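Local structure of putative exported protein (Burkholderia pseudomallei, 4JGB) at residues Ala94-Ala108 / Tyr142-Pro156. The protein is of unknown function but probably binds NAD or NADP and may act as an oxidoreductase on CH-NH groups. Sequence-based numbering, arbitrary orientation. Where two conformers were deposited one is given.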
ATOM      1  N   ALA A  94      14.287   4.238  -1.617  1.00 17.30           N
ATOM      2  CA  ALA A  94      14.618   3.266  -0.566  1.00 17.28           C
ATOM      3  C   ALA A  94      16.035   2.763  -0.757  1.00 18.18           C
ATOM      4  O   ALA A  94      16.806   2.752   0.194  1.00 19.64           O
ATOM      5  CB  ALA A  94      13.630   2.100  -0.553  1.00 15.75           C
ATOM      6  N   ARG A  95      16.381   2.352  -1.984  1.00 18.82           N
ATOM      7  CA  ARG A  95      17.760   1.922  -2.309  1.00 19.72           C
ATOM      8  C   ARG A  95      18.816   2.966  -1.938  1.00 20.65           C
ATOM      9  O   ARG A  95      19.828   2.647  -1.285  1.00 21.46           O
ATOM     10  CB  ARG A  95      17.871   1.596  -3.807  1.00 20.79           C
ATOM     11  CG  ARG A  95      17.205   0.280  -4.208  1.00 20.58           C
ATOM     12  CD  ARG A  95      17.107   0.135  -5.718  1.00 21.01           C
ATOM     13  NE  ARG A  95      16.915  -1.263  -6.102  1.00 21.26           N
ATOM     14  CZ  ARG A  95      16.553  -1.651  -7.322  1.00 21.31           C
ATOM     15  NH1 ARG A  95      16.325  -0.746  -8.251  1.00 21.09           N
ATOM     16  NH2 ARG A  95      16.398  -2.944  -7.598  1.00 21.88           N
ATOM     17  N   LYS A  96      18.578   4.206  -2.370  1.00 20.33           N
ATOM     18  CA  LYS A  96      19.526   5.305  -2.207  1.00 21.32           C
ATOM     19  C   LYS A  96      19.724   5.623  -0.728  1.00 21.38           C
ATOM     20  O   LYS A  96      20.836   5.912  -0.294  1.00 21.33           O
ATOM     21  CB  LYS A  96      19.032   6.551  -2.949  1.00 21.52           C
ATOM     22  N   ALA A  97      18.627   5.525   0.035  1.00 20.50           N
ATOM     23  CA  ALA A  97      18.626   5.814   1.467  1.00 20.65           C
ATOM     24  C   ALA A  97      19.017   4.609   2.367  1.00 20.91           C
ATOM     25  O   ALA A  97      19.285   4.782   3.544  1.00 21.75           O
ATOM     26  CB  ALA A  97      17.276   6.377   1.877  1.00 19.79           C
ATOM     27  N   GLY A  98      19.053   3.401   1.820  1.00 20.91           N
ATOM     28  CA  GLY A  98      19.451   2.225   2.611  1.00 20.63           C
ATOM     29  C   GLY A  98      18.299   1.618   3.398  1.00 20.12           C
ATOM     30  O   GLY A  98      18.521   0.911   4.392  1.00 19.67           O
ATOM     31  N   VAL A  99      17.067   1.889   2.945  1.00 19.21           N
ATOM     32  CA  VAL A  99      15.851   1.384   3.590  1.00 18.85           C
ATOM     33  C   VAL A  99      15.407   0.106   2.873  1.00 18.86           C
ATOM     34  O   VAL A  99      15.253   0.087   1.652  1.00 18.58           O
ATOM     35  CB  VAL A  99      14.719   2.442   3.550  1.00 18.53           C
ATOM     36  CG1 VAL A  99      13.365   1.835   3.961  1.00 17.30           C
ATOM     37  CG2 VAL A  99      15.105   3.654   4.410  1.00 18.10           C
ATOM     38  N   LYS A 100      15.227  -0.967   3.627  1.00 19.31           N
ATOM     39  CA  LYS A 100      15.008  -2.264   3.024  1.00 20.63           C
ATOM     40  C   LYS A 100      13.515  -2.586   2.906  1.00 18.80           C
ATOM     41  O   LYS A 100      13.083  -3.243   1.954  1.00 18.08           O
ATOM     42  CB  LYS A 100      15.753  -3.334   3.833  1.00 24.48           C
ATOM     43  CG  LYS A 100      15.745  -4.723   3.211  1.00 28.15           C
ATOM     44  CD  LYS A 100      17.008  -4.986   2.410  1.00 30.26           C
ATOM     45  CE  LYS A 100      17.024  -6.426   1.919  1.00 32.63           C
ATOM     46  NZ  LYS A 100      16.738  -7.383   3.033  1.00 32.76           N
ATOM     47  N   ARG A 101      12.725  -2.115   3.865  1.00 16.99           N
ATOM     48  CA  ARG A 101      11.316  -2.478   3.899  1.00 15.41           C
ATOM     49  C   ARG A 101      10.481  -1.385   3.248  1.00 14.64           C
ATOM     50  O   ARG A 101      10.529  -0.231   3.671  1.00 14.39           O
ATOM     51  CB  ARG A 101      10.876  -2.772   5.349  1.00 15.31           C
ATOM     52  CG  ARG A 101       9.482  -3.379   5.467  1.00 14.63           C
ATOM     53  CD  ARG A 101       9.502  -4.806   4.984  1.00 14.19           C
ATOM     54  NE  ARG A 101       8.275  -5.515   5.299  1.00 13.34           N
ATOM     55  CZ  ARG A 101       7.427  -5.967   4.398  1.00 12.78           C
ATOM     56  NH1 ARG A 101       7.643  -5.753   3.095  1.00 12.02           N
ATOM     57  NH2 ARG A 101       6.350  -6.621   4.818  1.00 12.60           N
ATOM     58  N   VAL A 102       9.758  -1.773   2.194  1.00 13.92           N
ATOM     59  CA  VAL A 102       8.893  -0.908   1.375  1.00 13.26           C
ATOM     60  C   VAL A 102       7.491  -1.544   1.275  1.00 12.92           C
ATOM     61  O   VAL A 102       7.356  -2.672   0.800  1.00 12.79           O
ATOM     62  CB  VAL A 102       9.451  -0.758  -0.079  1.00 13.26           C
ATOM     63  CG1 VAL A 102       8.522   0.072  -0.968  1.00 12.99           C
ATOM     64  CG2 VAL A 102      10.856  -0.160  -0.095  1.00 13.61           C
ATOM     65  N   VAL A 103       6.442  -0.844   1.715  1.00 12.26           N
ATOM     66  CA  VAL A 103       5.090  -1.417   1.592  1.00 12.21           C
ATOM     67  C   VAL A 103       4.189  -0.432   0.853  1.00 12.68           C
ATOM     68  O   VAL A 103       4.091   0.741   1.246  1.00 13.02           O
ATOM     69  CB  VAL A 103       4.436  -1.847   2.943  1.00 11.96           C
ATOM     70  CG1 VAL A 103       3.076  -2.525   2.710  1.00 11.64           C
ATOM     71  CG2 VAL A 103       5.331  -2.799   3.723  1.00 12.77           C
ATOM     72  N   VAL A 104       3.559  -0.893  -0.226  1.00 12.87           N
ATOM     73  CA  VAL A 104       2.701   0.001  -1.036  1.00 13.21           C
ATOM     74  C   VAL A 104       1.257  -0.499  -1.115  1.00 12.97           C
ATOM     75  O   VAL A 104       0.993  -1.698  -1.129  1.00 13.12           O
ATOM     76  CB  VAL A 104       3.301   0.307  -2.456  1.00 13.65           C
ATOM     77  CG1 VAL A 104       4.784   0.645  -2.378  1.00 14.54           C
ATOM     78  CG2 VAL A 104       3.178  -0.869  -3.406  1.00 14.63           C
ATOM     79  N   VAL A 105       0.319   0.436  -1.133  1.00 13.29           N
ATOM     80  CA  VAL A 105      -1.082   0.128  -1.397  1.00 12.78           C
ATOM     81  C   VAL A 105      -1.180  -0.269  -2.867  1.00 13.01           C
ATOM     82  O   VAL A 105      -0.768   0.473  -3.748  1.00 13.08           O
ATOM     83  CB  VAL A 105      -2.006   1.335  -1.032  1.00 12.81           C
ATOM     84  CG1 VAL A 105      -3.442   1.168  -1.575  1.00 13.10           C
ATOM     85  CG2 VAL A 105      -2.046   1.531   0.490  1.00 12.51           C
ATOM     86  N   GLY A 106      -1.713  -1.463  -3.108  1.00 13.22           N
ATOM     87  CA  GLY A 106      -1.905  -1.983  -4.461  1.00 13.35           C
ATOM     88  C   GLY A 106      -3.294  -1.694  -5.002  1.00 13.36           C
ATOM     89  O   GLY A 106      -3.894  -0.663  -4.679  1.00 14.75           O
ATOM     90  N   GLY A 107      -3.824  -2.609  -5.805  1.00 13.02           N
ATOM     91  CA  GLY A 107      -5.142  -2.419  -6.471  1.00 12.02           C
ATOM     92  C   GLY A 107      -5.931  -3.735  -6.543  1.00 11.73           C
ATOM     93  O   GLY A 107      -5.417  -4.750  -6.976  1.00 11.11           O
ATOM     94  N   ALA A 108      -7.200  -3.683  -6.152  1.00 12.08           N
ATOM     95  CA  ALA A 108      -8.106  -4.828  -6.169  1.00 12.31           C
ATOM     96  C   ALA A 108      -8.222  -5.453  -7.571  1.00 12.15           C
ATOM     97  O   ALA A 108      -8.342  -6.660  -7.693  1.00 12.28           O
ATOM     98  CB  ALA A 108      -9.482  -4.408  -5.641  1.00 12.54           C
ATOM     99  N   TYR A 142       6.537  -4.023 -12.375  1.00 20.12           N
ATOM    100  CA  TYR A 142       7.846  -3.429 -12.130  1.00 20.16           C
ATOM    101  C   TYR A 142       8.522  -3.964 -10.848  1.00 19.28           C
ATOM    102  O   TYR A 142       9.695  -4.367 -10.858  1.00 19.39           O
ATOM    103  CB  TYR A 142       7.778  -1.894 -12.126  1.00 20.50           C
ATOM    104  CG  TYR A 142       9.032  -1.305 -11.569  1.00 21.57           C
ATOM    105  CD1 TYR A 142      10.191  -1.248 -12.335  1.00 23.31           C
ATOM    106  CD2 TYR A 142       9.080  -0.836 -10.244  1.00 21.82           C
ATOM    107  CE1 TYR A 142      11.367  -0.724 -11.810  1.00 24.73           C
ATOM    108  CE2 TYR A 142      10.252  -0.312  -9.715  1.00 23.32           C
ATOM    109  CZ  TYR A 142      11.381  -0.257 -10.510  1.00 24.30           C
ATOM    110  OH  TYR A 142      12.543   0.265 -10.012  1.00 27.93           O
ATOM    111  N   LEU A 143       7.774  -3.953  -9.747  1.00 17.81           N
ATOM    112  CA  LEU A 143       8.244  -4.472  -8.466  1.00 17.13           C
ATOM    113  C   LEU A 143       8.715  -5.943  -8.485  1.00 18.06           C
ATOM    114  O   LEU A 143       9.601  -6.320  -7.708  1.00 18.04           O
ATOM    115  CB  LEU A 143       7.161  -4.272  -7.398  1.00 15.91           C
ATOM    116  CG  LEU A 143       6.947  -2.852  -6.902  1.00 15.54           C
ATOM    117  CD1 LEU A 143       5.637  -2.798  -6.109  1.00 14.84           C
ATOM    118  CD2 LEU A 143       8.125  -2.366  -6.049  1.00 15.42           C
ATOM    119  N   SER A 144       8.141  -6.767  -9.366  1.00 18.33           N
ATOM    120  CA  SER A 144       8.559  -8.173  -9.512  0.50 19.22           C
ATOM    121  C   SER A 144       9.992  -8.297 -10.033  1.00 20.51           C
ATOM    122  O   SER A 144      10.625  -9.357  -9.918  1.00 21.62           O
ATOM    123  CB  SER A 144       7.601  -8.928 -10.445  0.50 19.31           C
ATOM    124  OG  SER A 144       6.255  -8.708 -10.073  0.50 17.85           O
ATOM    125  N   THR A 145      10.515  -7.227 -10.627  1.00 20.88           N
ATOM    126  CA  THR A 145      11.924  -7.240 -11.079  1.00 21.64           C
ATOM    127  C   THR A 145      12.876  -6.811  -9.948  1.00 21.46           C
ATOM    128  O   THR A 145      14.107  -6.770 -10.112  1.00 21.96           O
ATOM    129  CB  THR A 145      12.140  -6.324 -12.304  1.00 22.53           C
ATOM    130  OG1 THR A 145      12.018  -4.956 -11.889  1.00 21.88           O
ATOM    131  CG2 THR A 145      11.087  -6.631 -13.400  1.00 23.15           C
ATOM    132  N   VAL A 146      12.319  -6.474  -8.795  1.00 20.08           N
ATOM    133  CA  VAL A 146      13.147  -5.922  -7.754  1.00 20.44           C
ATOM    134  C   VAL A 146      13.361  -7.048  -6.753  1.00 21.24           C
ATOM    135  O   VAL A 146      12.412  -7.487  -6.089  1.00 20.25           O
ATOM    136  CB  VAL A 146      12.485  -4.675  -7.143  1.00 19.03           C
ATOM    137  CG1 VAL A 146      13.228  -4.199  -5.897  1.00 18.53           C
ATOM    138  CG2 VAL A 146      12.345  -3.564  -8.196  1.00 18.85           C
ATOM    139  N   GLN A 147      14.608  -7.497  -6.653  1.00 22.50           N
ATOM    140  CA  GLN A 147      14.958  -8.644  -5.819  1.00 23.85           C
ATOM    141  C   GLN A 147      15.632  -8.217  -4.532  1.00 22.79           C
ATOM    142  O   GLN A 147      15.722  -8.992  -3.579  1.00 21.85           O
ATOM    143  CB  GLN A 147      15.925  -9.567  -6.580  1.00 27.10           C
ATOM    144  CG  GLN A 147      15.376 -10.136  -7.889  1.00 29.42           C
ATOM    145  CD  GLN A 147      14.624 -11.443  -7.692  1.00 31.76           C
ATOM    146  OE1 GLN A 147      13.541 -11.477  -7.100  1.00 31.93           O
ATOM    147  NE2 GLN A 147      15.203 -12.540  -8.196  1.00 33.43           N
ATOM    148  N   ASP A 148      16.140  -6.994  -4.524  1.00 21.59           N
ATOM    149  CA  ASP A 148      17.066  -6.581  -3.494  1.00 21.93           C
ATOM    150  C   ASP A 148      16.402  -5.766  -2.354  1.00 21.05           C
ATOM    151  O   ASP A 148      17.075  -5.362  -1.407  1.00 23.30           O
ATOM    152  CB  ASP A 148      18.193  -5.781  -4.148  1.00 23.12           C
ATOM    153  CG  ASP A 148      17.688  -4.506  -4.802  1.00 22.74           C
ATOM    154  OD1 ASP A 148      16.948  -4.567  -5.811  1.00 23.18           O
ATOM    155  OD2 ASP A 148      17.997  -3.443  -4.284  1.00 22.48           O
ATOM    156  N   LEU A 149      15.113  -5.465  -2.471  1.00 19.02           N
ATOM    157  CA  LEU A 149      14.377  -4.814  -1.380  1.00 17.84           C
ATOM    158  C   LEU A 149      13.300  -5.775  -0.858  1.00 16.75           C
ATOM    159  O   LEU A 149      12.822  -6.625  -1.618  1.00 15.96           O
ATOM    160  CB  LEU A 149      13.683  -3.535  -1.891  1.00 17.83           C
ATOM    161  CG  LEU A 149      14.439  -2.345  -2.490  1.00 18.11           C
ATOM    162  CD1 LEU A 149      13.449  -1.253  -2.895  1.00 17.59           C
ATOM    163  CD2 LEU A 149      15.421  -1.797  -1.481  1.00 18.86           C
ATOM    164  N   ASP A 150      12.906  -5.611   0.418  1.00 15.88           N
ATOM    165  CA  ASP A 150      11.731  -6.311   1.004  1.00 15.01           C
ATOM    166  C   ASP A 150      10.440  -5.532   0.780  1.00 13.95           C
ATOM    167  O   ASP A 150       9.916  -4.870   1.673  1.00 12.72           O
ATOM    168  CB  ASP A 150      11.905  -6.555   2.498  1.00 15.69           C
ATOM    169  CG  ASP A 150      13.094  -7.438   2.808  1.00 17.32           C
ATOM    170  OD1 ASP A 150      13.527  -8.211   1.916  1.00 17.49           O
ATOM    171  OD2 ASP A 150      13.602  -7.342   3.945  1.00 18.32           O
ATOM    172  N   TRP A 151       9.931  -5.623  -0.437  1.00 14.09           N
ATOM    173  CA  TRP A 151       8.743  -4.912  -0.788  1.00 13.52           C
ATOM    174  C   TRP A 151       7.531  -5.810  -0.649  1.00 13.25           C
ATOM    175  O   TRP A 151       7.640  -7.045  -0.690  1.00 13.63           O
ATOM    176  CB  TRP A 151       8.880  -4.283  -2.198  1.00 13.78           C
ATOM    177  CG  TRP A 151       9.092  -5.291  -3.308  1.00 14.01           C
ATOM    178  CD1 TRP A 151      10.291  -5.643  -3.908  1.00 14.81           C
ATOM    179  CD2 TRP A 151       8.078  -6.066  -3.960  1.00 13.72           C
ATOM    180  NE1 TRP A 151      10.072  -6.576  -4.895  1.00 14.85           N
ATOM    181  CE2 TRP A 151       8.727  -6.860  -4.948  1.00 14.59           C
ATOM    182  CE3 TRP A 151       6.689  -6.169  -3.809  1.00 13.07           C
ATOM    183  CZ2 TRP A 151       8.025  -7.768  -5.773  1.00 14.48           C
ATOM    184  CZ3 TRP A 151       5.978  -7.072  -4.649  1.00 13.50           C
ATOM    185  CH2 TRP A 151       6.658  -7.866  -5.596  1.00 13.89           C
ATOM    186  N   THR A 152       6.378  -5.173  -0.456  1.00 12.85           N
ATOM    187  CA  THR A 152       5.084  -5.844  -0.419  1.00 12.32           C
ATOM    188  C   THR A 152       4.084  -4.979  -1.181  1.00 11.47           C
ATOM    189  O   THR A 152       4.007  -3.765  -0.965  1.00 11.48           O
ATOM    190  CB  THR A 152       4.593  -6.050   1.038  1.00 12.44           C
ATOM    191  OG1 THR A 152       5.366  -7.088   1.636  1.00 14.22           O
ATOM    192  CG2 THR A 152       3.109  -6.504   1.069  1.00 11.64           C
ATOM    193  N   PHE A 153       3.331  -5.592  -2.087  1.00 11.51           N
ATOM    194  CA  PHE A 153       2.356  -4.857  -2.869  1.00 11.71           C
ATOM    195  C   PHE A 153       1.019  -5.268  -2.271  1.00 11.84           C
ATOM    196  O   PHE A 153       0.545  -6.377  -2.528  1.00 12.46           O
ATOM    197  CB  PHE A 153       2.511  -5.283  -4.318  1.00 12.50           C
ATOM    198  CG  PHE A 153       1.532  -4.659  -5.278  1.00 12.82           C
ATOM    199  CD1 PHE A 153       1.754  -3.381  -5.803  1.00 12.96           C
ATOM    200  CD2 PHE A 153       0.422  -5.385  -5.725  1.00 13.13           C
ATOM    201  CE1 PHE A 153       0.858  -2.842  -6.727  1.00 13.83           C
ATOM    202  CE2 PHE A 153      -0.480  -4.835  -6.635  1.00 13.47           C
ATOM    203  CZ  PHE A 153      -0.258  -3.564  -7.140  1.00 13.48           C
ATOM    204  N   PHE A 154       0.456  -4.411  -1.422  1.00 11.54           N
ATOM    205  CA  PHE A 154      -0.648  -4.791  -0.544  1.00 11.49           C
ATOM    206  C   PHE A 154      -1.980  -4.263  -1.076  1.00 11.53           C
ATOM    207  O   PHE A 154      -2.351  -3.161  -0.724  1.00 11.90           O
ATOM    208  CB  PHE A 154      -0.427  -4.277   0.913  1.00 11.19           C
ATOM    209  CG  PHE A 154      -1.116  -5.137   1.975  1.00 11.74           C
ATOM    210  CD1 PHE A 154      -2.500  -5.361   1.934  1.00 11.44           C
ATOM    211  CD2 PHE A 154      -0.380  -5.741   2.989  1.00 11.90           C
ATOM    212  CE1 PHE A 154      -3.119  -6.182   2.849  1.00 12.10           C
ATOM    213  CE2 PHE A 154      -0.998  -6.547   3.934  1.00 12.70           C
ATOM    214  CZ  PHE A 154      -2.372  -6.767   3.872  1.00 12.93           C
ATOM    215  N   SER A 155      -2.693  -5.036  -1.910  1.00 11.66           N
ATOM    216  CA  SER A 155      -3.967  -4.575  -2.508  1.00 11.84           C
ATOM    217  C   SER A 155      -5.141  -4.632  -1.552  1.00 11.36           C
ATOM    218  O   SER A 155      -5.293  -5.622  -0.836  1.00 11.21           O
ATOM    219  CB  SER A 155      -4.349  -5.387  -3.765  1.00 12.57           C
ATOM    220  OG  SER A 155      -3.305  -5.303  -4.729  1.00 13.63           O
ATOM    221  N   PRO A 156      -5.966  -3.575  -1.544  1.00 11.01           N
ATOM    222  CA  PRO A 156      -7.222  -3.582  -0.812  1.00 11.34           C
ATOM    223  C   PRO A 156      -8.151  -4.555  -1.491  1.00 11.75           C
ATOM    224  O   PRO A 156      -7.926  -4.932  -2.656  1.00 11.09           O
ATOM    225  CB  PRO A 156      -7.817  -2.154  -1.055  1.00 11.48           C
ATOM    226  CG  PRO A 156      -6.726  -1.345  -1.665  1.00 11.79           C
ATOM    227  CD  PRO A 156      -5.758  -2.325  -2.300  1.00 11.27           C
TER
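Strands 101-105 and 150-155 pair in parallel, as neighbours in the central sheet of a Rossmann-type fold, as in the NAD(P)H-binding family, with helix 130-143 lying on the crossover between them. The short strand axes are 4.7 Å apart and only 8° from parallel, and the backbone ladder runs from Asp150 N to Lys100 O through to Gly106 N to Phe154 O.

One face of the sheet, carrying Val102, Val104, Trp151 and Phe153, looks toward helices 83-97 and 130-143. Beta-branched valines suit such a buried strand: Val104 lays CG2 against Phe153 CD1 at 3.8 Å, while Leu149 CD1 reaches Val102 CG2 and Ala94 CB, joining strand to helix.

The other face lies under helix 188-201, and here Arg101 bends at chi2 (72°), bringing its guanidinium across the strand pair. Its edge meets Asp150 O and Thr152 OG1, the latter also hydrogen-bonded to Phe204 O; NH1 is 2.8 Å from Asp150 O, which also takes Val102 N from the opposite face of its carbonyl plane. Val103 CG2 lies over the guanidinium face, and Glu198 provides a counter-charge at NH2.

At the N-terminal end of the pair, the extended Arg95 chain makes a bidentate salt bridge from helix 83-97 to the nearly coplanar carboxylate of Asp148, NE to OD2 (3.0 Å) and NH2 to OD1. Lys100 NZ makes a longer salt bridge to Asp150, whose OD1 also pairs with Arg206.

Just after strand 101-105, Gly106, with no CB to strike Phe153 or Ser155 OG, sets its CA over one face of the Phe153 ring, a CH-pi contact 3.8 Å from the centroid.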